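Local coordinates for protein proline dehydrogenase (Bradyrhizobium japonicum USDA 110, PDB 3HAZ) that probably oxidises proline to glutamate in two steps, pairing an FAD-dependent proline dehydrogenase with an NAD-dependent 1-pyrroline-5-carboxylate dehydrogenase in one chain, at residues A205-Y210 against L243-E248; V519-R524 against D606-L611. All blocks are in the same frame, centred on the assembly; numbering follows the deposited sequence.

Interaction 1. Residues A205-Y210 against L243-E248; sequences ADARRY and LHPRFE
P245 CD, the ring methylene that A207 CB meets at 4.5 Å, also lies over one face of the H244 imidazole, 3.1 Å above its plane and displaced toward the rim, while R246 CA lies in that plane at the ring's edge. Both imidazole nitrogens are engaged: R246 N donates to H244 ND1, tilted 24° out of the ring plane, and NE2 is hydrogen-bonded to E258 OE1 of helix 252-272, which fixes the ring's rotation. The guanidinium of R246 carries E248 CD in plane at its edge. The grip is side-on through two nitrogens, R246 NE to E248 OE2 (2.9 Å) and R246 NH2 to E248 OE1 (2.8 Å); OE1 is reached at its syn lone pair, but OE2 is met 48° out of the carboxylate plane.

The contact lies in the proline dehydrogenase barrel, where strand 193-196, helix 204-223 and the neighbouring parallel strand 235-238 form a beta-alpha-beta crossover, and 243-248 belongs to the connection from that second strand to helix 252-272. A207 points its methyl at the connection, and A207 CB lies 3.6 Å from L243 O. No direct hydrogen bond joins the segments; a water donates to A207 O and to L243 O, at 2.8 and 2.9 Å. L243 CB starts away from 205-210, but with CG beside the backbone N (chi1 -67°) the branch bends back toward the helix, among F211, Y214 and L259. R209 CZ lies over one face of the Y210 ring, and D451 forms a salt bridge with R209 NH1 and a hydrogen bond with Y210 OH.

Interaction 2. Residues V519-R524 against D606-L611; sequences VEFGAR and DALSEL
L608 reaches V519 and F521 through a single methyl, and its path shows how a helix can touch a loop with very little surface. CB leaves helix 604-629 pointing at 519-524, and with CG anti to the backbone N (chi1 169°) the branch continues toward the loop that CB already faces. CB and CG are the stalk; CD2 does the touching. L608 CD2 lies 3.9 Å from V519 N and 4.0 Å from both V519 CB and V519 CG2. The valine's own rotation matters here, since CG1 is anti to its backbone N (chi1 178°) and CG2 is left beside that nitrogen, on the side facing the leucine. L608 CD2 also approaches F521 CE1 at 4.2 Å, obliquely to the ring.

The loop bearing these partners leads into helix 524-536, and helix 604-629 belongs to the aldehyde dehydrogenase part of the chain. A type I turn from E520 to A523 shapes the approach, closed by A523 N to E520 O at 3.1 Å, and A523 is the N-cap residue of the helix that follows. E520 reinforces the turn by accepting G522 N at the anti lone pair of OE2, while OE1 forms a salt bridge with R358. V519 and F521 also pack on L530 of helix 524-536, and the phenylalanine reaches L604 and D605 at the start of the leucine's helix. Away from the loop, D606 pairs with R793, the residue before the predicted active-site C794.

Interaction 1 closes before interaction 2 opens, so the two follow one another along the chain; their centres are 24 Å apart and their nearest atoms about 7 Å, without touching. The first sits in the FAD-binding barrel, with the L243 side chain about 13 Å from the flavin cofactor, and the second brings a loop against the aldehyde dehydrogenase part, which holds NAD. Both lie away from the annotated sites. Each also reaches between the two catalytic parts: E248 of interaction 1 is hydrogen-bonded to H832, whereas R524 of interaction 2 forms a salt bridge with D292 in the proline dehydrogenase region.

Interaction 1. Residues A205-Y210 against L243-E248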
loop_
_atom_site.group_PDB
_atom_site.type_symbol
_atom_site.label_atom_id
_atom_site.label_comp_id
_atom_site.label_asym_id
_atom_site.label_seq_id
_atom_site.Cartn_x
_atom_site.Cartn_y
_atom_site.Cartn_z
ATOM N N ALA A 205 45.257 43.157 6.989
ATOM C CA ALA A 205 46.482 42.684 6.361
ATOM C C ALA A 205 46.195 41.734 5.186
ATOM O O ALA A 205 46.905 41.774 4.186
ATOM C CB ALA A 205 47.418 42.043 7.391
ATOM N N ASP A 206 45.156 40.898 5.289
ATOM C CA ASP A 206 44.790 40.020 4.161
ATOM C C ASP A 206 44.460 40.858 2.933
ATOM O O ASP A 206 44.921 40.569 1.831
ATOM C CB ASP A 206 43.553 39.174 4.467
ATOM C CG ASP A 206 43.853 37.962 5.320
ATOM O OD1 ASP A 206 44.983 37.444 5.265
ATOM O OD2 ASP A 206 42.926 37.516 6.037
ATOM N N ALA A 207 43.623 41.875 3.131
ATOM C CA ALA A 207 43.194 42.739 2.034
ATOM C C ALA A 207 44.367 43.427 1.328
ATOM O O ALA A 207 44.328 43.619 0.115
ATOM C CB ALA A 207 42.189 43.774 2.524
ATOM N N ARG A 208 45.394 43.807 2.089
ATOM C CA ARG A 208 46.590 44.438 1.517
ATOM C C ARG A 208 47.422 43.411 0.754
ATOM O O ARG A 208 47.957 43.692 -0.322
ATOM C CB ARG A 208 47.454 45.086 2.608
ATOM C CG ARG A 208 46.768 46.221 3.370
ATOM C CD ARG A 208 47.776 47.122 4.102
ATOM N NE ARG A 208 48.468 46.422 5.184
ATOM C CZ ARG A 208 47.961 46.255 6.404
ATOM N NH1 ARG A 208 46.756 46.731 6.689
ATOM N NH2 ARG A 208 48.651 45.606 7.334
ATOM N N ARG A 209 47.538 42.219 1.329
ATOM C CA ARG A 209 48.308 41.156 0.701
ATOM C C ARG A 209 47.698 40.796 -0.648
ATOM O O ARG A 209 48.407 40.645 -1.636
ATOM C CB ARG A 209 48.353 39.921 1.599
ATOM C CG ARG A 209 48.999 38.723 0.935
ATOM C CD ARG A 209 49.275 37.624 1.942
ATOM N NE ARG A 209 48.043 37.104 2.524
ATOM C CZ ARG A 209 47.249 36.233 1.917
ATOM N NH1 ARG A 209 47.555 35.788 0.700
ATOM N NH2 ARG A 209 46.149 35.808 2.522
ATOM N N TYR A 210 46.376 40.656 -0.681
ATOM C CA TYR A 210 45.694 40.313 -1.925
ATOM C C TYR A 210 45.835 41.422 -2.951
ATOM O O TYR A 210 46.065 41.151 -4.127
ATOM C CB TYR A 210 44.207 40.022 -1.688
ATOM C CG TYR A 210 43.937 38.710 -0.998
ATOM C CD1 TYR A 210 44.435 37.521 -1.517
ATOM C CD2 TYR A 210 43.171 38.656 0.170
ATOM C CE1 TYR A 210 44.186 36.311 -0.895
ATOM C CE2 TYR A 210 42.910 37.452 0.796
ATOM C CZ TYR A 210 43.421 36.281 0.256
ATOM O OH TYR A 210 43.168 35.078 0.871
ATOM N N LEU A 243 39.538 42.040 -1.412
ATOM C CA LEU A 243 40.072 43.396 -1.276
ATOM C C LEU A 243 39.501 44.193 -0.109
ATOM O O LEU A 243 39.918 45.332 0.136
ATOM C CB LEU A 243 39.852 44.170 -2.572
ATOM C CG LEU A 243 40.663 43.635 -3.749
ATOM C CD1 LEU A 243 40.114 44.170 -5.057
ATOM C CD2 LEU A 243 42.142 43.981 -3.576
ATOM N N HIS A 244 38.544 43.605 0.602
ATOM C CA HIS A 244 37.937 44.260 1.756
ATOM C C HIS A 244 37.481 43.211 2.781
ATOM O O HIS A 244 36.866 42.215 2.408
ATOM C CB HIS A 244 36.759 45.132 1.319
ATOM C CG HIS A 244 36.358 46.149 2.340
ATOM N ND1 HIS A 244 35.608 45.830 3.450
ATOM C CD2 HIS A 244 36.628 47.472 2.435
ATOM C CE1 HIS A 244 35.424 46.916 4.181
ATOM N NE2 HIS A 244 36.030 47.927 3.584
ATOM N N PRO A 245 37.798 43.436 4.069
ATOM C CA PRO A 245 37.602 42.480 5.170
ATOM C C PRO A 245 36.162 42.411 5.703
ATOM O O PRO A 245 35.824 41.457 6.405
ATOM C CB PRO A 245 38.530 43.010 6.279
ATOM C CG PRO A 245 39.086 44.330 5.789
ATOM C CD PRO A 245 38.340 44.719 4.551
ATOM N N ARG A 246 35.341 43.413 5.409
ATOM C CA ARG A 246 33.915 43.323 5.705
ATOM C C ARG A 246 33.140 43.702 4.459
ATOM O O ARG A 246 32.439 44.716 4.452
ATOM C CB ARG A 246 33.486 44.247 6.863
ATOM C CG ARG A 246 34.106 43.971 8.229
ATOM C CD ARG A 246 33.801 42.585 8.793
ATOM N NE ARG A 246 32.379 42.241 8.808
ATOM C CZ ARG A 246 31.855 41.248 9.530
ATOM N NH1 ARG A 246 32.628 40.524 10.329
ATOM N NH2 ARG A 246 30.555 40.988 9.474
ATOM N N PHE A 247 33.277 42.895 3.408
ATOM C CA PHE A 247 32.558 43.117 2.159
ATOM C C PHE A 247 31.136 42.584 2.291
ATOM O O PHE A 247 30.866 41.408 2.030
ATOM C CB PHE A 247 33.285 42.456 0.978
ATOM C CG PHE A 247 32.664 42.756 -0.361
ATOM C CD1 PHE A 247 32.169 41.739 -1.153
ATOM C CD2 PHE A 247 32.554 44.066 -0.813
ATOM C CE1 PHE A 247 31.588 42.014 -2.374
ATOM C CE2 PHE A 247 31.974 44.346 -2.032
ATOM C CZ PHE A 247 31.489 43.323 -2.813
ATOM N N GLU A 248 30.229 43.465 2.700
ATOM C CA GLU A 248 28.875 43.077 3.072
ATOM C C GLU A 248 27.959 44.298 3.035
ATOM O O GLU A 248 28.396 45.427 3.285
ATOM C CB GLU A 248 28.876 42.495 4.492
ATOM C CG GLU A 248 29.189 43.547 5.565
ATOM C CD GLU A 248 29.509 42.954 6.929
ATOM O OE1 GLU A 248 29.248 41.752 7.141
ATOM O OE2 GLU A 248 30.027 43.695 7.791
HETATM O O HOH W 1 42.719 45.883 -0.443
#

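Interaction 2. Residues V519-R524 against D606-L611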
loop_
_atom_site.group_PDB
_atom_site.type_symbol
_atom_site.label_atom_id
_atom_site.label_comp_id
_atom_site.label_asym_id
_atom_site.label_seq_id
_atom_site.Cartn_x
_atom_site.Cartn_y
_atom_site.Cartn_z
ATOM N N VAL A 519 14.840 38.111 6.595
ATOM C CA VAL A 519 15.068 39.213 5.672
ATOM C C VAL A 519 16.456 39.060 5.070
ATOM O O VAL A 519 17.402 38.724 5.782
ATOM C CB VAL A 519 14.968 40.582 6.405
ATOM C CG1 VAL A 519 15.264 41.737 5.458
ATOM C CG2 VAL A 519 13.584 40.749 7.052
ATOM N N GLU A 520 16.578 39.284 3.764
ATOM C CA GLU A 520 17.885 39.293 3.116
ATOM C C GLU A 520 18.486 40.694 3.164
ATOM O O GLU A 520 18.030 41.599 2.457
ATOM C CB GLU A 520 17.794 38.804 1.668
ATOM C CG GLU A 520 19.133 38.825 0.929
ATOM C CD GLU A 520 20.248 38.158 1.724
ATOM O OE1 GLU A 520 20.217 36.916 1.854
ATOM O OE2 GLU A 520 21.157 38.873 2.215
ATOM N N PHE A 521 19.504 40.866 4.005
ATOM C CA PHE A 521 20.145 42.161 4.190
ATOM C C PHE A 521 20.865 42.596 2.910
ATOM O O PHE A 521 21.130 43.783 2.708
ATOM C CB PHE A 521 21.138 42.098 5.354
ATOM C CG PHE A 521 20.492 42.115 6.715
ATOM C CD1 PHE A 521 19.160 41.778 6.875
ATOM C CD2 PHE A 521 21.233 42.435 7.838
ATOM C CE1 PHE A 521 18.573 41.783 8.125
ATOM C CE2 PHE A 521 20.653 42.440 9.091
ATOM C CZ PHE A 521 19.321 42.113 9.235
ATOM N N GLY A 522 21.169 41.628 2.048
ATOM C CA GLY A 522 21.865 41.897 0.801
ATOM C C GLY A 522 20.950 42.383 -0.307
ATOM O O GLY A 522 21.394 42.602 -1.432
ATOM N N ALA A 523 19.664 42.526 0.010
ATOM C CA ALA A 523 18.694 43.110 -0.908
ATOM C C ALA A 523 18.294 44.467 -0.353
ATOM O O ALA A 523 17.510 44.544 0.593
ATOM C CB ALA A 523 17.471 42.209 -1.040
ATOM N N ARG A 524 18.822 45.536 -0.942
ATOM C CA ARG A 524 18.694 46.867 -0.342
ATOM C C ARG A 524 17.247 47.304 -0.096
ATOM O O ARG A 524 16.968 48.027 0.862
ATOM C CB ARG A 524 19.459 47.924 -1.149
ATOM C CG ARG A 524 18.813 48.333 -2.464
ATOM C CD ARG A 524 19.632 49.417 -3.180
ATOM N NE ARG A 524 20.549 48.872 -4.183
ATOM C CZ ARG A 524 21.858 49.117 -4.241
ATOM N NH1 ARG A 524 22.442 49.906 -3.349
ATOM N NH2 ARG A 524 22.590 48.575 -5.207
ATOM N N ASP A 606 20.542 40.161 15.289
ATOM C CA ASP A 606 20.289 39.423 16.526
ATOM C C ASP A 606 18.848 39.593 16.978
ATOM O O ASP A 606 18.234 38.656 17.483
ATOM C CB ASP A 606 21.230 39.876 17.639
ATOM C CG ASP A 606 22.628 39.329 17.471
ATOM O OD1 ASP A 606 22.779 38.259 16.843
ATOM O OD2 ASP A 606 23.574 39.966 17.971
ATOM N N ALA A 607 18.314 40.794 16.791
ATOM C CA ALA A 607 16.932 41.074 17.160
ATOM C C ALA A 607 15.976 40.299 16.255
ATOM O O ALA A 607 15.098 39.591 16.732
ATOM C CB ALA A 607 16.654 42.572 17.091
ATOM N N LEU A 608 16.166 40.420 14.944
ATOM C CA LEU A 608 15.341 39.686 13.993
ATOM C C LEU A 608 15.393 38.179 14.267
ATOM O O LEU A 608 14.369 37.491 14.257
ATOM C CB LEU A 608 15.800 39.973 12.567
ATOM C CG LEU A 608 15.194 39.080 11.489
ATOM C CD1 LEU A 608 13.684 39.253 11.459
ATOM C CD2 LEU A 608 15.808 39.400 10.135
ATOM N N SER A 609 16.597 37.674 14.509
ATOM C CA SER A 609 16.774 36.265 14.823
ATOM C C SER A 609 16.014 35.856 16.091
ATOM O O SER A 609 15.431 34.774 16.142
ATOM C CB SER A 609 18.258 35.927 14.963
ATOM O OG SER A 609 18.422 34.659 15.566
ATOM N N GLU A 610 16.023 36.711 17.113
ATOM C CA GLU A 610 15.294 36.397 18.339
ATOM C C GLU A 610 13.784 36.431 18.095
ATOM O O GLU A 610 13.050 35.570 18.585
ATOM C CB GLU A 610 15.678 37.324 19.498
ATOM C CG GLU A 610 14.839 37.064 20.749
ATOM C CD GLU A 610 15.427 37.626 22.036
ATOM O OE1 GLU A 610 16.361 38.456 21.983
ATOM O OE2 GLU A 610 14.936 37.235 23.115
ATOM N N LEU A 611 13.324 37.422 17.334
ATOM C CA LEU A 611 11.913 37.485 16.958
ATOM C C LEU A 611 11.491 36.185 16.267
ATOM O O LEU A 611 10.486 35.583 16.636
ATOM C CB LEU A 611 11.630 38.702 16.066
ATOM C CG LEU A 611 10.171 38.996 15.661
ATOM C CD1 LEU A 611 9.651 38.002 14.624
ATOM C CD2 LEU A 611 9.253 39.027 16.871
#